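Local coordinates for protein probable porin (Pseudomonas aeruginosa, PDB 2Y0H) that probably forms a diffusion channel for small solutes across the outer membrane, as a beta-barrel porin of the OprD family, at residues 42-47 against 96-101; 188-193 against 211-216; 294-299 against 337-342; 316-321 against 346-351. All blocks are in the same frame, centred on the assembly; numbering follows the deposited sequence.

Contact 1: 42-47 against 96-101; sequences LQSGFT and TAKLRY. With C8E ((hydroxyethyloxy)tri(ethyloxy)octane), chain K; C8E ((hydroxyethyloxy)tri(ethyloxy)octane), chain F.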
# COMPACT_ATOMS: atom_id res chain seq x y z
N LEU A 42 5.02 -19.48 7.32
CA LEU A 42 5.39 -20.29 8.46
C LEU A 42 5.90 -19.34 9.53
O LEU A 42 6.71 -18.46 9.24
CB LEU A 42 6.49 -21.28 8.07
CG LEU A 42 6.14 -22.70 7.60
CD1 LEU A 42 4.86 -22.78 6.78
CD2 LEU A 42 7.31 -23.32 6.82
N GLN A 43 5.40 -19.46 10.75
CA GLN A 43 5.86 -18.57 11.82
C GLN A 43 6.12 -19.40 13.07
O GLN A 43 5.23 -20.09 13.56
CB GLN A 43 4.84 -17.47 12.14
CG GLN A 43 4.30 -16.70 10.94
CD GLN A 43 3.07 -15.87 11.30
OE1 GLN A 43 3.18 -14.71 11.68
NE2 GLN A 43 1.90 -16.48 11.18
N SER A 44 7.34 -19.33 13.57
CA SER A 44 7.68 -20.08 14.76
C SER A 44 7.18 -19.27 15.93
O SER A 44 6.92 -18.08 15.78
CB SER A 44 9.19 -20.25 14.88
OG SER A 44 9.75 -19.08 15.46
N GLY A 45 7.04 -19.89 17.09
CA GLY A 45 6.89 -19.13 18.31
C GLY A 45 8.25 -18.55 18.68
O GLY A 45 9.19 -18.61 17.89
N PHE A 46 8.36 -17.99 19.88
CA PHE A 46 9.62 -17.40 20.34
C PHE A 46 10.31 -18.26 21.40
O PHE A 46 9.67 -18.77 22.32
CB PHE A 46 9.38 -16.00 20.89
CG PHE A 46 9.29 -14.94 19.84
CD1 PHE A 46 10.43 -14.35 19.33
CD2 PHE A 46 8.06 -14.54 19.35
CE1 PHE A 46 10.35 -13.37 18.36
CE2 PHE A 46 7.97 -13.55 18.37
CZ PHE A 46 9.11 -12.97 17.88
N THR A 47 11.63 -18.40 21.28
CA THR A 47 12.42 -19.06 22.31
C THR A 47 12.20 -18.37 23.66
O THR A 47 12.36 -17.16 23.78
CB THR A 47 13.92 -19.04 21.96
OG1 THR A 47 14.28 -20.27 21.33
CG2 THR A 47 14.76 -18.85 23.21
N THR A 96 12.82 -15.05 7.62
CA THR A 96 12.86 -13.89 8.49
C THR A 96 13.23 -14.31 9.91
O THR A 96 12.43 -14.95 10.60
CB THR A 96 11.50 -13.18 8.53
OG1 THR A 96 11.06 -12.93 7.19
CG2 THR A 96 11.60 -11.88 9.29
N ALA A 97 14.44 -13.98 10.34
CA ALA A 97 14.85 -14.19 11.72
C ALA A 97 14.16 -13.13 12.55
O ALA A 97 14.01 -12.01 12.09
CB ALA A 97 16.37 -14.07 11.85
N LYS A 98 13.73 -13.48 13.76
CA LYS A 98 13.13 -12.49 14.65
C LYS A 98 13.69 -12.59 16.08
O LYS A 98 13.84 -13.69 16.61
CB LYS A 98 11.59 -12.58 14.65
CG LYS A 98 11.02 -13.94 15.01
CD LYS A 98 9.54 -14.04 14.63
CE LYS A 98 8.98 -15.40 15.05
NZ LYS A 98 7.56 -15.65 14.61
N LEU A 99 14.00 -11.44 16.67
CA LEU A 99 14.39 -11.35 18.07
C LEU A 99 13.36 -10.51 18.80
O LEU A 99 12.76 -9.61 18.21
CB LEU A 99 15.75 -10.68 18.23
CG LEU A 99 16.95 -11.18 17.42
CD1 LEU A 99 18.19 -10.37 17.78
CD2 LEU A 99 17.18 -12.65 17.64
N ARG A 100 13.17 -10.79 20.09
CA ARG A 100 12.22 -10.02 20.88
C ARG A 100 12.70 -9.80 22.31
O ARG A 100 13.26 -10.71 22.94
CB ARG A 100 10.86 -10.71 20.87
CG ARG A 100 9.70 -9.80 21.16
CD ARG A 100 8.39 -10.51 20.87
NE ARG A 100 8.22 -11.68 21.73
CZ ARG A 100 7.11 -12.41 21.80
NH1 ARG A 100 6.07 -12.08 21.04
NH2 ARG A 100 7.05 -13.45 22.61
N TYR A 101 12.48 -8.59 22.82
CA TYR A 101 12.82 -8.24 24.19
C TYR A 101 11.87 -7.16 24.66
O TYR A 101 11.73 -6.12 24.01
CB TYR A 101 14.27 -7.76 24.28
CG TYR A 101 14.73 -7.38 25.68
CD1 TYR A 101 14.98 -8.36 26.64
CD2 TYR A 101 14.92 -6.06 26.04
CE1 TYR A 101 15.40 -8.03 27.91
CE2 TYR A 101 15.35 -5.72 27.31
CZ TYR A 101 15.59 -6.70 28.24
OH TYR A 101 16.01 -6.36 29.51
C8 C8E K . 6.82 -22.05 20.91
O9 C8E K . 7.94 -22.11 20.04
C10 C8E K . 9.12 -21.56 20.59
C11 C8E K . 10.36 -22.37 20.21
O12 C8E K . 10.53 -22.47 18.81
C13 C8E K . 11.49 -21.56 18.29
C14 C8E K . 12.00 -21.99 16.91
O15 C8E K . 11.35 -23.15 16.42
C1 C8E F . 10.48 -22.52 9.05
C2 C8E F . 9.84 -21.74 10.19
C3 C8E F . 9.74 -22.62 11.42
C4 C8E F . 8.31 -23.10 11.69
C5 C8E F . 8.15 -23.41 13.18
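Phe46 is sandwiched between two cationic side chains, Arg100 over one ring face and Lys98 over the opposite one. The guanidinium lies nearly flat on the ring, with planes 18° apart and Arg100 CZ 3.4 Å from Phe46 CD2. This cation-pi contact is off-centre: Arg100 CZ stands 3.9 Å from the centroid of the Phe46 ring, displaced toward the CD2-CE2 bond, while Arg100 NE and the CH-pi donor Arg100 CD lie nearer the middle. A bend at chi3 (62°) in an otherwise extended Arg100 chain folds the group over the ring.

Lys98 meets the opposite face of Phe46 with hydrocarbon alone. CG and CD pass CE1 and CZ, the tightest pair being Lys98 CD and Phe46 CZ at 3.4 Å, and Lys98 CE completes a CH-pi contact 4.1 Å from the Phe46 centroid.

In the barrel order strand 51-64 lies between strands 30-43 and 87-101, and the residues following strand 30-43 meet strand 87-101 across it; the CA atoms of Phe46 and Arg100 are 7.8 Å apart.

The polar contact is Lys98 NZ to Ser44 O, 2.8 Å, with the donor 19° out of the carbonyl plane. The same ammonium forms a salt bridge with Asp56 of the intervening strand, its stronger partner, and Ser44 OG is hydrogen-bonded to Leu55 N. Detergent packs against residues 42-47: Ser44 CB lies 3.7 Å from C5 of one C8E molecule, and Gly45 CA lies 3.6 Å from O9 of another.

Contact 2: 188-193 against 211-216; sequences TPRLSA and LLHTLP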
# COMPACT_ATOMS: atom_id res chain seq x y z
N THR A 188 -3.84 11.54 22.24
CA THR A 188 -5.04 11.09 22.92
C THR A 188 -5.55 9.94 22.08
O THR A 188 -4.99 9.67 21.02
CB THR A 188 -6.10 12.21 23.00
OG1 THR A 188 -6.79 12.33 21.75
CG2 THR A 188 -5.45 13.55 23.36
N PRO A 189 -6.60 9.25 22.54
CA PRO A 189 -7.12 8.17 21.70
C PRO A 189 -7.84 8.71 20.46
O PRO A 189 -8.24 7.94 19.59
CB PRO A 189 -8.11 7.45 22.62
CG PRO A 189 -7.75 7.89 24.01
CD PRO A 189 -7.26 9.29 23.85
N ARG A 190 -7.99 10.04 20.40
CA ARG A 190 -8.62 10.71 19.25
C ARG A 190 -7.57 11.31 18.30
O ARG A 190 -7.87 11.57 17.13
CB ARG A 190 -9.53 11.85 19.74
CG ARG A 190 -10.96 11.46 20.10
CD ARG A 190 -11.71 12.66 20.68
NE ARG A 190 -11.22 13.02 22.02
CZ ARG A 190 -10.39 14.04 22.28
NH1 ARG A 190 -9.97 14.83 21.30
NH2 ARG A 190 -10.00 14.27 23.53
N LEU A 191 -6.37 11.54 18.81
CA LEU A 191 -5.36 12.31 18.09
C LEU A 191 -3.97 11.69 18.14
O LEU A 191 -3.39 11.55 19.22
CB LEU A 191 -5.29 13.73 18.67
CG LEU A 191 -4.15 14.61 18.17
CD1 LEU A 191 -4.26 14.85 16.68
CD2 LEU A 191 -4.16 15.92 18.91
N SER A 192 -3.44 11.35 16.98
CA SER A 192 -2.09 10.83 16.89
C SER A 192 -1.31 11.50 15.77
O SER A 192 -1.89 12.01 14.82
CB SER A 192 -2.11 9.32 16.68
OG SER A 192 -2.81 9.01 15.49
N ALA A 193 0.01 11.51 15.91
CA ALA A 193 0.86 12.12 14.91
C ALA A 193 1.98 11.16 14.54
O ALA A 193 2.39 10.33 15.36
CB ALA A 193 1.42 13.43 15.44
N LEU A 211 -1.01 13.63 10.51
CA LEU A 211 -1.80 14.02 11.66
C LEU A 211 -3.15 13.33 11.52
O LEU A 211 -3.91 13.62 10.59
CB LEU A 211 -1.97 15.53 11.67
CG LEU A 211 -1.91 16.27 13.00
CD1 LEU A 211 -1.77 17.77 12.75
CD2 LEU A 211 -3.15 15.97 13.81
N LEU A 212 -3.44 12.39 12.42
CA LEU A 212 -4.70 11.67 12.38
C LEU A 212 -5.64 12.09 13.53
O LEU A 212 -5.35 11.83 14.70
CB LEU A 212 -4.46 10.16 12.39
CG LEU A 212 -5.74 9.33 12.37
CD1 LEU A 212 -6.55 9.66 11.12
CD2 LEU A 212 -5.42 7.83 12.46
N HIS A 213 -6.75 12.73 13.17
CA HIS A 213 -7.73 13.15 14.17
C HIS A 213 -9.11 12.50 13.96
O HIS A 213 -9.69 12.59 12.87
CB HIS A 213 -7.87 14.67 14.21
CG HIS A 213 -8.80 15.15 15.29
ND1 HIS A 213 -10.06 15.64 15.03
CD2 HIS A 213 -8.65 15.18 16.63
CE1 HIS A 213 -10.65 15.97 16.16
NE2 HIS A 213 -9.82 15.69 17.16
N THR A 214 -9.61 11.84 15.00
CA THR A 214 -10.94 11.25 14.97
C THR A 214 -11.83 11.99 15.98
O THR A 214 -11.53 12.06 17.18
CB THR A 214 -10.91 9.74 15.27
OG1 THR A 214 -10.19 9.05 14.23
CG2 THR A 214 -12.32 9.18 15.31
N LEU A 215 -12.92 12.56 15.47
CA LEU A 215 -13.83 13.36 16.27
C LEU A 215 -15.17 12.62 16.36
O LEU A 215 -15.85 12.45 15.35
CB LEU A 215 -14.04 14.74 15.62
CG LEU A 215 -15.09 15.68 16.23
CD1 LEU A 215 -14.61 16.24 17.58
CD2 LEU A 215 -15.47 16.84 15.30
N PRO A 216 -15.56 12.18 17.57
CA PRO A 216 -16.88 11.56 17.75
C PRO A 216 -17.98 12.62 17.61
O PRO A 216 -17.79 13.75 18.02
CB PRO A 216 -16.83 11.03 19.19
CG PRO A 216 -15.37 11.08 19.59
CD PRO A 216 -14.80 12.24 18.82
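Arg190 O accepts a nearly straight hydrogen bond from Thr214 N (2.8 Å, 172° at the hydrogen), the outermost of three backbone bonds joining the two segments. The other two form the reciprocal pair of Ser192 and Leu212: Ser192 N gives to Leu212 O at 3.0 Å, and Leu212 N to Ser192 O at 2.9 Å. Leu191 with His213 and Ala193 with Leu211 are the non-hydrogen-bonded pairs of this antiparallel ladder. Two of the accepting carbonyls also receive CA-H...O contacts, Arg190 O from His213 CA and Leu212 O from Leu191 CA.

Before the strand begins, Thr188 forms an ST turn. Its OG1 accepts from Arg190 N at 2.9 Å and, weakly, from Leu191 N, and lies over one face of the Arg190 guanidinium. The backbone N-H groups of Thr188, Arg190 and Leu191 all find acceptors within the turn.

Leu191 CD1 meets Leu211 CD2 at 3.3 Å, tighter than usual for two methyls, and Ser192 OG rests against Leu212 CB on the other face. With CG anti to the carbonyl carbon (chi1 -86°), Arg190 runs alongside residues 211-216, its CG 3.0 Å from Thr214 O and its CD 3.6 Å from Pro216 CD. Arg190 NH1 and His213 NE2 come within 4.2 Å of each other without bonding.

The pair closes the open end of the hairpin of strands 191-200 and 204-216. Backbone groups on the hairpin's far edges continue the sheet: Ala193 pairs with Tyr185 of strand 178-186, and Leu211, His213 and Leu215 pair with Leu227, Ser225 and Leu223 of strand 221-234.

Contact 3: 294-299 against 337-342; sequences FTRPQE and ADDSEW. With C8E ((hydroxyethyloxy)tri(ethyloxy)octane), chain L.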
# COMPACT_ATOMS: atom_id res chain seq x y z
N PHE A 294 -2.55 9.52 -9.05
CA PHE A 294 -2.80 10.97 -9.03
C PHE A 294 -1.68 11.74 -8.34
O PHE A 294 -1.92 12.67 -7.56
CB PHE A 294 -4.16 11.27 -8.40
CG PHE A 294 -5.31 10.88 -9.28
CD1 PHE A 294 -5.73 9.56 -9.36
CD2 PHE A 294 -5.95 11.83 -10.06
CE1 PHE A 294 -6.78 9.20 -10.19
CE2 PHE A 294 -7.01 11.47 -10.90
CZ PHE A 294 -7.41 10.15 -10.97
N THR A 295 -0.44 11.35 -8.64
CA THR A 295 0.74 11.99 -8.08
C THR A 295 1.67 12.47 -9.19
O THR A 295 2.88 12.56 -9.00
CB THR A 295 1.51 11.03 -7.15
OG1 THR A 295 1.76 9.79 -7.82
CG2 THR A 295 0.69 10.77 -5.86
N ARG A 296 1.11 12.77 -10.36
CA ARG A 296 1.91 13.20 -11.51
C ARG A 296 2.42 14.62 -11.28
O ARG A 296 1.91 15.33 -10.42
CB ARG A 296 1.09 13.09 -12.80
CG ARG A 296 0.81 11.65 -13.19
CD ARG A 296 -0.29 11.53 -14.23
NE ARG A 296 0.14 12.04 -15.53
CZ ARG A 296 -0.53 11.83 -16.66
NH1 ARG A 296 -1.66 11.13 -16.64
NH2 ARG A 296 -0.07 12.32 -17.80
N PRO A 297 3.44 15.05 -12.05
CA PRO A 297 4.06 16.34 -11.71
C PRO A 297 3.03 17.48 -11.68
O PRO A 297 2.25 17.64 -12.62
CB PRO A 297 5.08 16.55 -12.84
CG PRO A 297 5.34 15.16 -13.41
CD PRO A 297 4.05 14.42 -13.25
N GLN A 298 3.00 18.23 -10.58
CA GLN A 298 2.10 19.37 -10.42
C GLN A 298 0.59 19.07 -10.37
O GLN A 298 -0.23 19.97 -10.46
CB GLN A 298 2.38 20.44 -11.48
CG GLN A 298 3.75 21.05 -11.37
CD GLN A 298 4.01 22.11 -12.41
OE1 GLN A 298 4.27 21.79 -13.57
NE2 GLN A 298 3.95 23.37 -12.01
N GLU A 299 0.22 17.80 -10.21
CA GLU A 299 -1.19 17.45 -10.25
C GLU A 299 -1.98 17.86 -9.00
O GLU A 299 -1.54 17.64 -7.89
CB GLU A 299 -1.36 15.96 -10.49
CG GLU A 299 -2.79 15.52 -10.72
CD GLU A 299 -2.85 14.09 -11.20
OE1 GLU A 299 -1.81 13.41 -11.10
OE2 GLU A 299 -3.91 13.64 -11.68
N ALA A 337 -0.04 22.09 -23.22
CA ALA A 337 -1.20 22.17 -22.35
C ALA A 337 -1.10 21.08 -21.30
O ALA A 337 -0.74 19.94 -21.59
CB ALA A 337 -2.47 22.02 -23.17
N ASP A 338 -1.42 21.45 -20.06
CA ASP A 338 -1.49 20.51 -18.96
C ASP A 338 -2.46 19.37 -19.27
O ASP A 338 -3.48 19.57 -19.93
CB ASP A 338 -1.94 21.23 -17.69
CG ASP A 338 -1.00 22.32 -17.29
OD1 ASP A 338 0.11 22.36 -17.87
OD2 ASP A 338 -1.34 23.15 -16.42
N ASP A 339 -2.13 18.17 -18.80
CA ASP A 339 -3.06 17.06 -18.93
C ASP A 339 -4.04 17.12 -17.76
O ASP A 339 -3.83 17.86 -16.79
CB ASP A 339 -2.32 15.73 -18.96
CG ASP A 339 -3.11 14.62 -19.64
OD1 ASP A 339 -4.29 14.85 -19.98
OD2 ASP A 339 -2.54 13.52 -19.85
N SER A 340 -5.11 16.34 -17.87
CA SER A 340 -6.04 16.15 -16.77
C SER A 340 -6.60 14.74 -16.89
O SER A 340 -6.57 14.14 -17.96
CB SER A 340 -7.17 17.18 -16.81
OG SER A 340 -7.76 17.23 -18.10
N GLU A 341 -7.10 14.21 -15.78
CA GLU A 341 -7.53 12.82 -15.75
C GLU A 341 -8.62 12.62 -14.70
O GLU A 341 -8.74 13.41 -13.77
CB GLU A 341 -6.34 11.89 -15.48
CG GLU A 341 -5.68 12.08 -14.10
CD GLU A 341 -4.35 11.33 -13.94
OE1 GLU A 341 -3.96 10.57 -14.83
OE2 GLU A 341 -3.68 11.53 -12.91
N TRP A 342 -9.39 11.56 -14.86
CA TRP A 342 -10.31 11.14 -13.82
C TRP A 342 -10.42 9.62 -13.73
O TRP A 342 -10.17 8.91 -14.70
CB TRP A 342 -11.69 11.78 -13.99
CG TRP A 342 -12.49 11.39 -15.19
CD1 TRP A 342 -12.62 12.10 -16.36
CD2 TRP A 342 -13.35 10.23 -15.34
NE1 TRP A 342 -13.47 11.45 -17.22
CE2 TRP A 342 -13.93 10.31 -16.63
CE3 TRP A 342 -13.66 9.14 -14.53
CZ2 TRP A 342 -14.81 9.33 -17.11
CZ3 TRP A 342 -14.53 8.17 -15.01
CH2 TRP A 342 -15.10 8.28 -16.29
C7 C8E L . -12.40 16.26 -16.30
C8 C8E L . -11.11 16.43 -17.11
O9 C8E L . -10.58 15.16 -17.45
C10 C8E L . -11.36 14.48 -18.42
C11 C8E L . -10.46 13.91 -19.51
O12 C8E L . -11.15 13.83 -20.74
O HOH W 1 -1.96 9.59 -12.05
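Glu341 sets out with CG between the backbone N and the carbonyl carbon (chi1 64°) and then extends, carrying its carboxylate to Arg296, whose chain bends at chi3 (70°) to meet it. Arg296 NH1 bonds Glu341 OE1 at 3.0 Å, approaching from above the carboxylate plane. Arg296 NH2 makes a weak, long bond to Asp339 OD2 at 3.4 Å, so the guanidinium bridges two acids in a salt-bridge network.

Phe294 packs beside this group: its CE2 is 3.5 Å from Glu341 CG, and Glu341 OE2 stands above the ring face toward the rim. Arg296 to Glu299 is a type II beta turn, within which Arg296 N bonds Glu299 OE1. Together these residues join the long loop before strand 300-309 to strand 339-351, past Ile330 of the strand between. Ser340 and Trp342 lie on the other face, near detergent, consistent with Glu341 facing the lumen.

Tyr369 OH also binds Glu341 OE1, and a water donates to Glu341 OE2 at 2.7 Å. Glu299 OE2 lies just 2.5 Å from Glu341 OE2; such proximity suggests that one of these buried acids may be protonated, while Arg296 would offset part of the remaining negative charge.

Contact 4: 316-321 against 346-351; sequences PGLNLM and TDLSYV. With C8E ((hydroxyethyloxy)tri(ethyloxy)octane), chain D.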
# COMPACT_ATOMS: atom_id res chain seq x y z
N PRO A 316 -24.71 -9.45 6.14
CA PRO A 316 -23.38 -9.23 6.70
C PRO A 316 -22.32 -9.78 5.74
O PRO A 316 -22.59 -10.77 5.05
CB PRO A 316 -23.39 -10.07 7.99
CG PRO A 316 -24.78 -10.56 8.17
CD PRO A 316 -25.42 -10.54 6.82
N GLY A 317 -21.15 -9.15 5.69
CA GLY A 317 -20.07 -9.58 4.82
C GLY A 317 -20.10 -8.94 3.45
O GLY A 317 -19.19 -9.14 2.64
N LEU A 318 -21.16 -8.19 3.16
CA LEU A 318 -21.25 -7.52 1.87
C LEU A 318 -20.99 -6.01 2.04
O LEU A 318 -21.53 -5.37 2.96
CB LEU A 318 -22.61 -7.79 1.21
CG LEU A 318 -22.80 -7.30 -0.23
CD1 LEU A 318 -21.97 -8.11 -1.23
CD2 LEU A 318 -24.26 -7.31 -0.61
N ASN A 319 -20.13 -5.45 1.19
CA ASN A 319 -19.76 -4.03 1.26
C ASN A 319 -19.65 -3.41 -0.12
O ASN A 319 -19.06 -4.00 -1.02
CB ASN A 319 -18.43 -3.81 2.00
CG ASN A 319 -18.49 -4.22 3.46
OD1 ASN A 319 -18.91 -3.43 4.32
ND2 ASN A 319 -18.07 -5.44 3.75
N LEU A 320 -20.21 -2.21 -0.26
CA LEU A 320 -20.07 -1.41 -1.46
C LEU A 320 -19.08 -0.27 -1.23
O LEU A 320 -19.17 0.43 -0.21
CB LEU A 320 -21.43 -0.83 -1.84
CG LEU A 320 -21.41 0.25 -2.93
CD1 LEU A 320 -21.01 -0.37 -4.26
CD2 LEU A 320 -22.76 0.95 -3.03
N MET A 321 -18.13 -0.09 -2.14
CA MET A 321 -17.30 1.12 -2.14
C MET A 321 -17.29 1.72 -3.54
O MET A 321 -17.04 1.02 -4.51
CB MET A 321 -15.87 0.82 -1.68
CG MET A 321 -14.98 2.08 -1.46
SD MET A 321 -14.39 2.92 -2.96
CE MET A 321 -13.17 1.77 -3.60
N THR A 346 -15.48 1.20 -8.49
CA THR A 346 -16.61 0.65 -7.76
C THR A 346 -16.25 -0.77 -7.37
O THR A 346 -15.95 -1.60 -8.23
CB THR A 346 -17.90 0.67 -8.58
OG1 THR A 346 -18.25 2.03 -8.89
CG2 THR A 346 -19.03 0.04 -7.80
N ASP A 347 -16.25 -1.03 -6.07
CA ASP A 347 -15.92 -2.35 -5.56
C ASP A 347 -17.12 -2.92 -4.84
O ASP A 347 -17.76 -2.24 -4.03
CB ASP A 347 -14.73 -2.27 -4.60
CG ASP A 347 -13.46 -1.90 -5.30
OD1 ASP A 347 -13.43 -2.05 -6.54
OD2 ASP A 347 -12.49 -1.48 -4.63
N LEU A 348 -17.44 -4.17 -5.14
CA LEU A 348 -18.39 -4.90 -4.34
C LEU A 348 -17.62 -6.06 -3.75
O LEU A 348 -17.01 -6.84 -4.47
CB LEU A 348 -19.56 -5.39 -5.19
CG LEU A 348 -20.75 -5.99 -4.43
CD1 LEU A 348 -21.37 -4.98 -3.47
CD2 LEU A 348 -21.78 -6.53 -5.41
N SER A 349 -17.63 -6.15 -2.44
CA SER A 349 -16.88 -7.20 -1.79
C SER A 349 -17.81 -8.02 -0.90
O SER A 349 -18.73 -7.47 -0.28
CB SER A 349 -15.71 -6.60 -0.99
OG SER A 349 -16.07 -6.38 0.35
N TYR A 350 -17.58 -9.32 -0.85
CA TYR A 350 -18.43 -10.21 -0.06
C TYR A 350 -17.60 -11.28 0.63
O TYR A 350 -16.93 -12.07 -0.03
CB TYR A 350 -19.50 -10.86 -0.94
CG TYR A 350 -20.50 -11.66 -0.14
CD1 TYR A 350 -21.28 -11.05 0.83
CD2 TYR A 350 -20.67 -13.03 -0.35
CE1 TYR A 350 -22.19 -11.76 1.57
CE2 TYR A 350 -21.59 -13.76 0.39
CZ TYR A 350 -22.35 -13.11 1.35
OH TYR A 350 -23.26 -13.80 2.11
N VAL A 351 -17.63 -11.28 1.95
CA VAL A 351 -17.06 -12.37 2.72
C VAL A 351 -18.14 -13.41 3.00
O VAL A 351 -19.11 -13.15 3.72
CB VAL A 351 -16.46 -11.88 4.04
CG1 VAL A 351 -15.79 -13.05 4.77
CG2 VAL A 351 -15.45 -10.74 3.79
C8 C8E D . -21.93 -10.84 -4.24
O9 C8E D . -23.32 -10.96 -4.04
C10 C8E D . -23.67 -12.20 -3.46
C11 C8E D . -24.61 -11.98 -2.27
O12 C8E D . -24.57 -13.09 -1.41
O HOH W 2 -24.47 -12.30 3.96
O HOH W 3 -16.77 -7.54 2.65
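The Tyr350 ring has O12 of a C8E detergent over one face, 3.5 Å above the plane and toward the rim, and Leu318 at its edge. Tyr350 has CG anti to its backbone N (chi1 -173°), which brings its CD1 within 3.5 Å of Leu318 CB. Farther round, a water near the ring plane links Tyr350 OH to Pro316 O. The Asp347 carboxylate is flanked by Met321, whose CE approaches Asp347 OD2 to 3.5 Å; the charge itself is paired with Arg365.

Five backbone hydrogen bonds underlie this antiparallel ladder. Asn319 and Ser349 exchange two at 2.9 Å each, N to O. Met321 and Asp347 exchange two more, and Val351 N gives the fifth to Gly317 O at 2.7 Å, with its donor 25° out of the carbonyl plane. A second water ties Gly317 O, Asn319 ND2 and Ser349 OG together. On the Leu318 face, Leu318 CD1 meets Leu348 CD1 at 3.9 Å.

The hairpin of strands 318-330 and 339-351 is bordered on both sides: Leu320 pairs with Tyr308 of strand 300-309, while Thr346, Leu348 and Tyr350 pair with Asn366, Trp364 and Leu362 of strand 361-371.

In the fold
All four contacts reach one closed antiparallel barrel of 18 strands. Contact 1 and contact 2 each close before the next contact opens, whereas the segments of contacts 3 and 4 alternate along the chain. Those last two share strand 339-351, yet their centres are about 30 Å apart, so they sample distant ends of the same strand. Contacts 1 and 3 lie on opposite sides of the chain's centre, about 45 Å apart between centres. Contacts 2 and 4 join adjacent strands through backbone ladders, the local pairing that builds the wall of the presumed channel; contacts 1 and 3 depend mainly on side chains and tie a loop or strand end to the strand beyond the next one.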